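Long-range contact in RahU protein (Pseudomonas aeruginosa PAO1, PDB 6ZC2), which is an aegerolysin that interacts with the membrane sphingolipid ceramide phosphorylethanolamine and may bind glycolipids: residues C78-W90 / T101-T115. Numbering follows the deposited sequence. Where two conformers were deposited one is given.
Sequences CYDGNTKMGTFSW and TWSFTPASADYAGIT. With EDO (1,2-ethanediol), chain F; EDO (1,2-ethanediol), chain J.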
loop_
_atom_site.group_PDB
_atom_site.type_symbol
_atom_site.label_atom_id
_atom_site.label_comp_id
_atom_site.label_asym_id
_atom_site.label_seq_id
_atom_site.Cartn_x
_atom_site.Cartn_y
_atom_site.Cartn_z
ATOM N N CYS A 78 6.599 3.961 5.090
ATOM C CA CYS A 78 7.201 2.876 5.854
ATOM C C CYS A 78 8.387 3.424 6.637
ATOM O O CYS A 78 9.242 4.115 6.063
ATOM C CB CYS A 78 7.680 1.761 4.910
ATOM S SG CYS A 78 6.349 0.957 3.990
ATOM N N TYR A 79 8.440 3.106 7.938
ATOM C CA TYR A 79 9.495 3.562 8.839
ATOM C C TYR A 79 10.184 2.390 9.540
ATOM O O TYR A 79 9.538 1.409 9.927
ATOM C CB TYR A 79 8.926 4.529 9.909
ATOM C CG TYR A 79 8.875 5.966 9.444
ATOM C CD1 TYR A 79 7.839 6.440 8.645
ATOM C CD2 TYR A 79 9.895 6.845 9.770
ATOM C CE1 TYR A 79 7.818 7.753 8.197
ATOM C CE2 TYR A 79 9.893 8.158 9.325
ATOM C CZ TYR A 79 8.852 8.609 8.544
ATOM O OH TYR A 79 8.855 9.910 8.105
ATOM N N ASP A 80 11.503 2.511 9.717
ATOM C CA ASP A 80 12.315 1.614 10.543
ATOM C C ASP A 80 12.643 2.409 11.805
ATOM O O ASP A 80 13.581 3.212 11.816
ATOM C CB ASP A 80 13.584 1.245 9.779
ATOM C CG ASP A 80 14.591 0.477 10.624
ATOM O OD1 ASP A 80 14.228 -0.044 11.702
ATOM O OD2 ASP A 80 15.766 0.387 10.198
ATOM N N GLY A 81 11.854 2.225 12.859
ATOM C CA GLY A 81 11.992 3.124 13.999
ATOM C C GLY A 81 11.755 4.565 13.571
ATOM O O GLY A 81 10.768 4.874 12.893
ATOM N N ASN A 82 12.681 5.459 13.944
ATOM C CA ASN A 82 12.612 6.873 13.586
ATOM C C ASN A 82 13.006 7.169 12.137
ATOM O O ASN A 82 12.834 8.312 11.696
ATOM C CB ASN A 82 13.516 7.693 14.521
ATOM C CG ASN A 82 13.106 7.582 15.977
ATOM O OD1 ASN A 82 11.936 7.740 16.303
ATOM N ND2 ASN A 82 14.071 7.323 16.862
ATOM N N THR A 83 13.543 6.195 11.400
ATOM C CA THR A 83 14.145 6.439 10.089
ATOM C C THR A 83 13.173 6.104 8.958
ATOM O O THR A 83 12.701 4.963 8.855
ATOM C CB THR A 83 15.415 5.601 9.947
ATOM O OG1 THR A 83 16.307 5.904 11.025
ATOM C CG2 THR A 83 16.103 5.905 8.622
ATOM N N LYS A 84 12.902 7.083 8.089
ATOM C CA LYS A 84 12.018 6.843 6.953
ATOM C C LYS A 84 12.657 5.863 5.972
ATOM O O LYS A 84 13.817 6.026 5.575
ATOM C CB LYS A 84 11.708 8.159 6.237
ATOM C CG LYS A 84 10.626 8.021 5.175
ATOM C CD LYS A 84 10.395 9.325 4.427
ATOM C CE LYS A 84 9.246 9.197 3.444
ATOM N NZ LYS A 84 9.062 10.431 2.623
ATOM N N MET A 85 11.882 4.858 5.559
ATOM C CA MET A 85 12.311 3.909 4.535
ATOM C C MET A 85 11.847 4.315 3.141
ATOM O O MET A 85 12.596 4.146 2.172
ATOM C CB MET A 85 11.791 2.504 4.856
ATOM C CG MET A 85 12.267 1.957 6.190
ATOM S SD MET A 85 11.301 0.546 6.754
ATOM C CE MET A 85 11.270 -0.412 5.237
ATOM N N GLY A 86 10.625 4.824 3.023
ATOM C CA GLY A 86 10.087 5.237 1.743
ATOM C C GLY A 86 8.573 5.329 1.789
ATOM O O GLY A 86 7.956 5.241 2.853
ATOM N N THR A 87 7.989 5.515 0.600
ATOM C CA THR A 87 6.559 5.773 0.438
ATOM C C THR A 87 5.985 4.866 -0.643
ATOM O O THR A 87 6.536 4.799 -1.748
ATOM C CB THR A 87 6.313 7.236 0.036
ATOM O OG1 THR A 87 6.832 8.102 1.051
ATOM C CG2 THR A 87 4.821 7.511 -0.184
ATOM N N PHE A 88 4.877 4.186 -0.333
ATOM C CA PHE A 88 4.114 3.430 -1.323
ATOM C C PHE A 88 2.897 4.250 -1.753
ATOM O O PHE A 88 2.149 4.732 -0.898
ATOM C CB PHE A 88 3.652 2.079 -0.764
ATOM C CG PHE A 88 3.015 1.205 -1.807
ATOM C CD1 PHE A 88 3.783 0.375 -2.606
ATOM C CD2 PHE A 88 1.647 1.261 -2.038
ATOM C CE1 PHE A 88 3.203 -0.401 -3.595
ATOM C CE2 PHE A 88 1.067 0.494 -3.035
ATOM C CZ PHE A 88 1.844 -0.334 -3.814
ATOM N N SER A 89 2.689 4.392 -3.068
ATOM C CA SER A 89 1.596 5.184 -3.621
ATOM C C SER A 89 0.910 4.403 -4.734
ATOM O O SER A 89 1.528 3.557 -5.380
ATOM C CB SER A 89 2.103 6.513 -4.211
ATOM O OG SER A 89 2.654 7.353 -3.217
ATOM N N TRP A 90 -0.368 4.716 -4.984
ATOM C CA TRP A 90 -1.120 4.038 -6.041
ATOM C C TRP A 90 -2.219 4.946 -6.583
ATOM O O TRP A 90 -2.663 5.894 -5.922
ATOM C CB TRP A 90 -1.759 2.717 -5.556
ATOM C CG TRP A 90 -2.850 2.959 -4.544
ATOM C CD1 TRP A 90 -4.191 3.121 -4.791
ATOM C CD2 TRP A 90 -2.681 3.136 -3.130
ATOM N NE1 TRP A 90 -4.859 3.376 -3.617
ATOM C CE2 TRP A 90 -3.957 3.394 -2.586
ATOM C CE3 TRP A 90 -1.572 3.101 -2.273
ATOM C CZ2 TRP A 90 -4.157 3.606 -1.224
ATOM C CZ3 TRP A 90 -1.773 3.318 -0.924
ATOM C CH2 TRP A 90 -3.053 3.572 -0.413
ATOM N N THR A 101 -1.501 2.836 -11.781
ATOM C CA THR A 101 -0.100 2.978 -11.413
ATOM C C THR A 101 0.089 2.713 -9.925
ATOM O O THR A 101 -0.828 2.898 -9.121
ATOM C CB THR A 101 0.466 4.370 -11.764
ATOM O OG1 THR A 101 -0.305 5.383 -11.109
ATOM C CG2 THR A 101 0.455 4.601 -13.270
ATOM N N TRP A 102 1.295 2.267 -9.574
ATOM C CA TRP A 102 1.685 2.104 -8.178
ATOM C C TRP A 102 3.205 2.069 -8.108
ATOM O O TRP A 102 3.878 1.737 -9.089
ATOM C CB TRP A 102 1.075 0.844 -7.542
ATOM C CG TRP A 102 1.484 -0.421 -8.226
ATOM C CD1 TRP A 102 2.525 -1.235 -7.887
ATOM C CD2 TRP A 102 0.875 -1.006 -9.384
ATOM N NE1 TRP A 102 2.601 -2.292 -8.761
ATOM C CE2 TRP A 102 1.602 -2.173 -9.693
ATOM C CE3 TRP A 102 -0.213 -0.657 -10.189
ATOM C CZ2 TRP A 102 1.272 -2.997 -10.774
ATOM C CZ3 TRP A 102 -0.537 -1.472 -11.264
ATOM C CH2 TRP A 102 0.200 -2.629 -11.541
ATOM N N SER A 103 3.744 2.422 -6.941
ATOM C CA SER A 103 5.196 2.474 -6.797
ATOM C C SER A 103 5.589 2.536 -5.328
ATOM O O SER A 103 4.850 3.060 -4.487
ATOM C CB SER A 103 5.769 3.701 -7.514
ATOM O OG SER A 103 5.303 4.891 -6.909
ATOM N N PHE A 104 6.779 2.016 -5.035
ATOM C CA PHE A 104 7.493 2.328 -3.806
ATOM C C PHE A 104 8.658 3.240 -4.159
ATOM O O PHE A 104 9.416 2.942 -5.087
ATOM C CB PHE A 104 8.025 1.066 -3.117
ATOM C CG PHE A 104 8.686 1.343 -1.789
ATOM C CD1 PHE A 104 7.921 1.524 -0.643
ATOM C CD2 PHE A 104 10.066 1.438 -1.686
ATOM C CE1 PHE A 104 8.524 1.786 0.578
ATOM C CE2 PHE A 104 10.674 1.701 -0.465
ATOM C CZ PHE A 104 9.904 1.870 0.665
ATOM N N THR A 105 8.798 4.350 -3.429
ATOM C CA THR A 105 9.922 5.258 -3.626
ATOM C C THR A 105 10.788 5.233 -2.379
ATOM O O THR A 105 10.326 5.654 -1.309
ATOM C CB THR A 105 9.429 6.678 -3.910
ATOM O OG1 THR A 105 8.563 6.649 -5.051
ATOM C CG2 THR A 105 10.601 7.614 -4.197
ATOM N N PRO A 106 12.030 4.757 -2.460
ATOM C CA PRO A 106 12.874 4.683 -1.261
ATOM C C PRO A 106 13.386 6.056 -0.852
ATOM O O PRO A 106 13.691 6.908 -1.688
ATOM C CB PRO A 106 14.035 3.784 -1.704
ATOM C CG PRO A 106 14.137 4.039 -3.195
ATOM C CD PRO A 106 12.714 4.228 -3.657
ATOM N N ALA A 107 13.497 6.258 0.465
ATOM C CA ALA A 107 14.024 7.516 0.990
ATOM C C ALA A 107 15.531 7.631 0.800
ATOM O O ALA A 107 16.065 8.747 0.754
ATOM C CB ALA A 107 13.676 7.635 2.473
ATOM N N SER A 108 16.228 6.499 0.723
ATOM C CA SER A 108 17.665 6.443 0.487
ATOM C C SER A 108 17.986 5.023 0.053
ATOM O O SER A 108 17.125 4.138 0.087
ATOM C CB SER A 108 18.459 6.784 1.753
ATOM O OG SER A 108 18.440 5.685 2.651
ATOM N N ALA A 109 19.245 4.802 -0.320
ATOM C CA ALA A 109 19.662 3.462 -0.711
ATOM C C ALA A 109 19.817 2.511 0.471
ATOM O O ALA A 109 20.161 1.342 0.260
ATOM C CB ALA A 109 20.960 3.525 -1.514
ATOM N N ASP A 110 19.569 2.970 1.702
ATOM C CA ASP A 110 19.632 2.071 2.846
ATOM C C ASP A 110 18.455 1.101 2.898
ATOM O O ASP A 110 18.539 0.092 3.607
ATOM C CB ASP A 110 19.686 2.875 4.150
ATOM C CG ASP A 110 21.001 3.620 4.333
ATOM O OD1 ASP A 110 22.014 3.223 3.717
ATOM O OD2 ASP A 110 21.022 4.605 5.104
ATOM N N TYR A 111 17.363 1.383 2.182
ATOM C CA TYR A 111 16.183 0.527 2.193
ATOM C C TYR A 111 15.670 0.365 0.773
ATOM O O TYR A 111 15.790 1.277 -0.049
ATOM C CB TYR A 111 15.046 1.114 3.052
ATOM C CG TYR A 111 15.456 1.366 4.481
ATOM C CD1 TYR A 111 15.423 0.344 5.423
ATOM C CD2 TYR A 111 15.892 2.621 4.887
ATOM C CE1 TYR A 111 15.808 0.567 6.739
ATOM C CE2 TYR A 111 16.284 2.859 6.201
ATOM C CZ TYR A 111 16.238 1.832 7.123
ATOM O OH TYR A 111 16.630 2.086 8.422
ATOM N N ALA A 112 15.072 -0.796 0.502
ATOM C CA ALA A 112 14.393 -1.049 -0.761
ATOM C C ALA A 112 13.040 -1.695 -0.504
ATOM O O ALA A 112 12.859 -2.439 0.468
ATOM C CB ALA A 112 15.219 -1.955 -1.692
ATOM N N GLY A 113 12.092 -1.390 -1.389
ATOM C CA GLY A 113 10.777 -1.998 -1.393
ATOM C C GLY A 113 10.463 -2.479 -2.793
ATOM O O GLY A 113 10.158 -1.672 -3.678
ATOM N N ILE A 114 10.574 -3.787 -3.008
ATOM C CA ILE A 114 10.410 -4.390 -4.326
ATOM C C ILE A 114 8.968 -4.864 -4.458
ATOM O O ILE A 114 8.441 -5.537 -3.560
ATOM C CB ILE A 114 11.401 -5.552 -4.519
ATOM C CG1 ILE A 114 12.851 -5.074 -4.331
ATOM C CG2 ILE A 114 11.202 -6.218 -5.884
ATOM C CD1 ILE A 114 13.272 -3.935 -5.248
ATOM N N THR A 115 8.321 -4.506 -5.565
ATOM C CA THR A 115 6.921 -4.843 -5.775
ATOM C C THR A 115 6.773 -5.989 -6.768
ATOM O O THR A 115 7.569 -6.143 -7.698
ATOM C CB THR A 115 6.134 -3.635 -6.293
ATOM O OG1 THR A 115 6.687 -3.213 -7.545
ATOM C CG2 THR A 115 6.188 -2.485 -5.309
HETATM C C1 EDO F . 10.543 8.577 -0.197
HETATM O O1 EDO F . 11.116 9.397 0.833
HETATM C C2 EDO F . 9.563 9.406 -1.017
HETATM O O2 EDO F . 8.593 9.997 -0.144
HETATM C C1 EDO J . 3.224 0.381 -12.279
HETATM O O1 EDO J . 2.870 1.758 -12.128
HETATM C C2 EDO J . 2.270 -0.272 -13.271
HETATM O O2 EDO J . 1.803 0.705 -14.211
HETATM O O HOH W 1 16.564 6.213 4.698
HETATM O O HOH W 2 5.924 6.001 -4.316
#
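Strands 83-92 and 101-106 pair antiparallel as a beta hairpin at one border of the five-stranded sheet of the aegerolysin beta sandwich, and the chain then crosses to the facing sheet through strand 111-116. T87 pairs with T105 and S89 with S103 through two backbone hydrogen bonds each; T87 N reaches T105 O at 3.0 Å. Beyond them A107 N donates almost straight (175°) to M85 O at 2.9 Å, but from above the carbonyl plane. F104, with CG anti to its backbone N (chi1 -176°), carries its ring across to strand 83-92, CZ lying 3.5 Å from G86 CA; the ring packs directly on the glycine, in the place a side chain would occupy. C78 SG meets the edge of this ring at CE1, 4.1 Å away. M85 and G86 form a classic beta bulge opposite C78. M85 CG sits 3.6 Å from the Y111 ring centroid in a CH-pi contact over the face, while its sulfur adds an oblique Met-aromatic contact. At the far end of that ring, Y111 OH donates to D80 OD2 at 2.6 Å, on the anti side of a carboxylate turned 84° from the ring. One water bridges T87 O, S103 OG and T105 OG1. Strand 72-80 pairs with the other edge of strand 83-92, T87 OG1 hydrogen-bonding D77 OD1, while L130 and L132 of strand 126-134 in the facing sheet pack against F104 and M85, respectively.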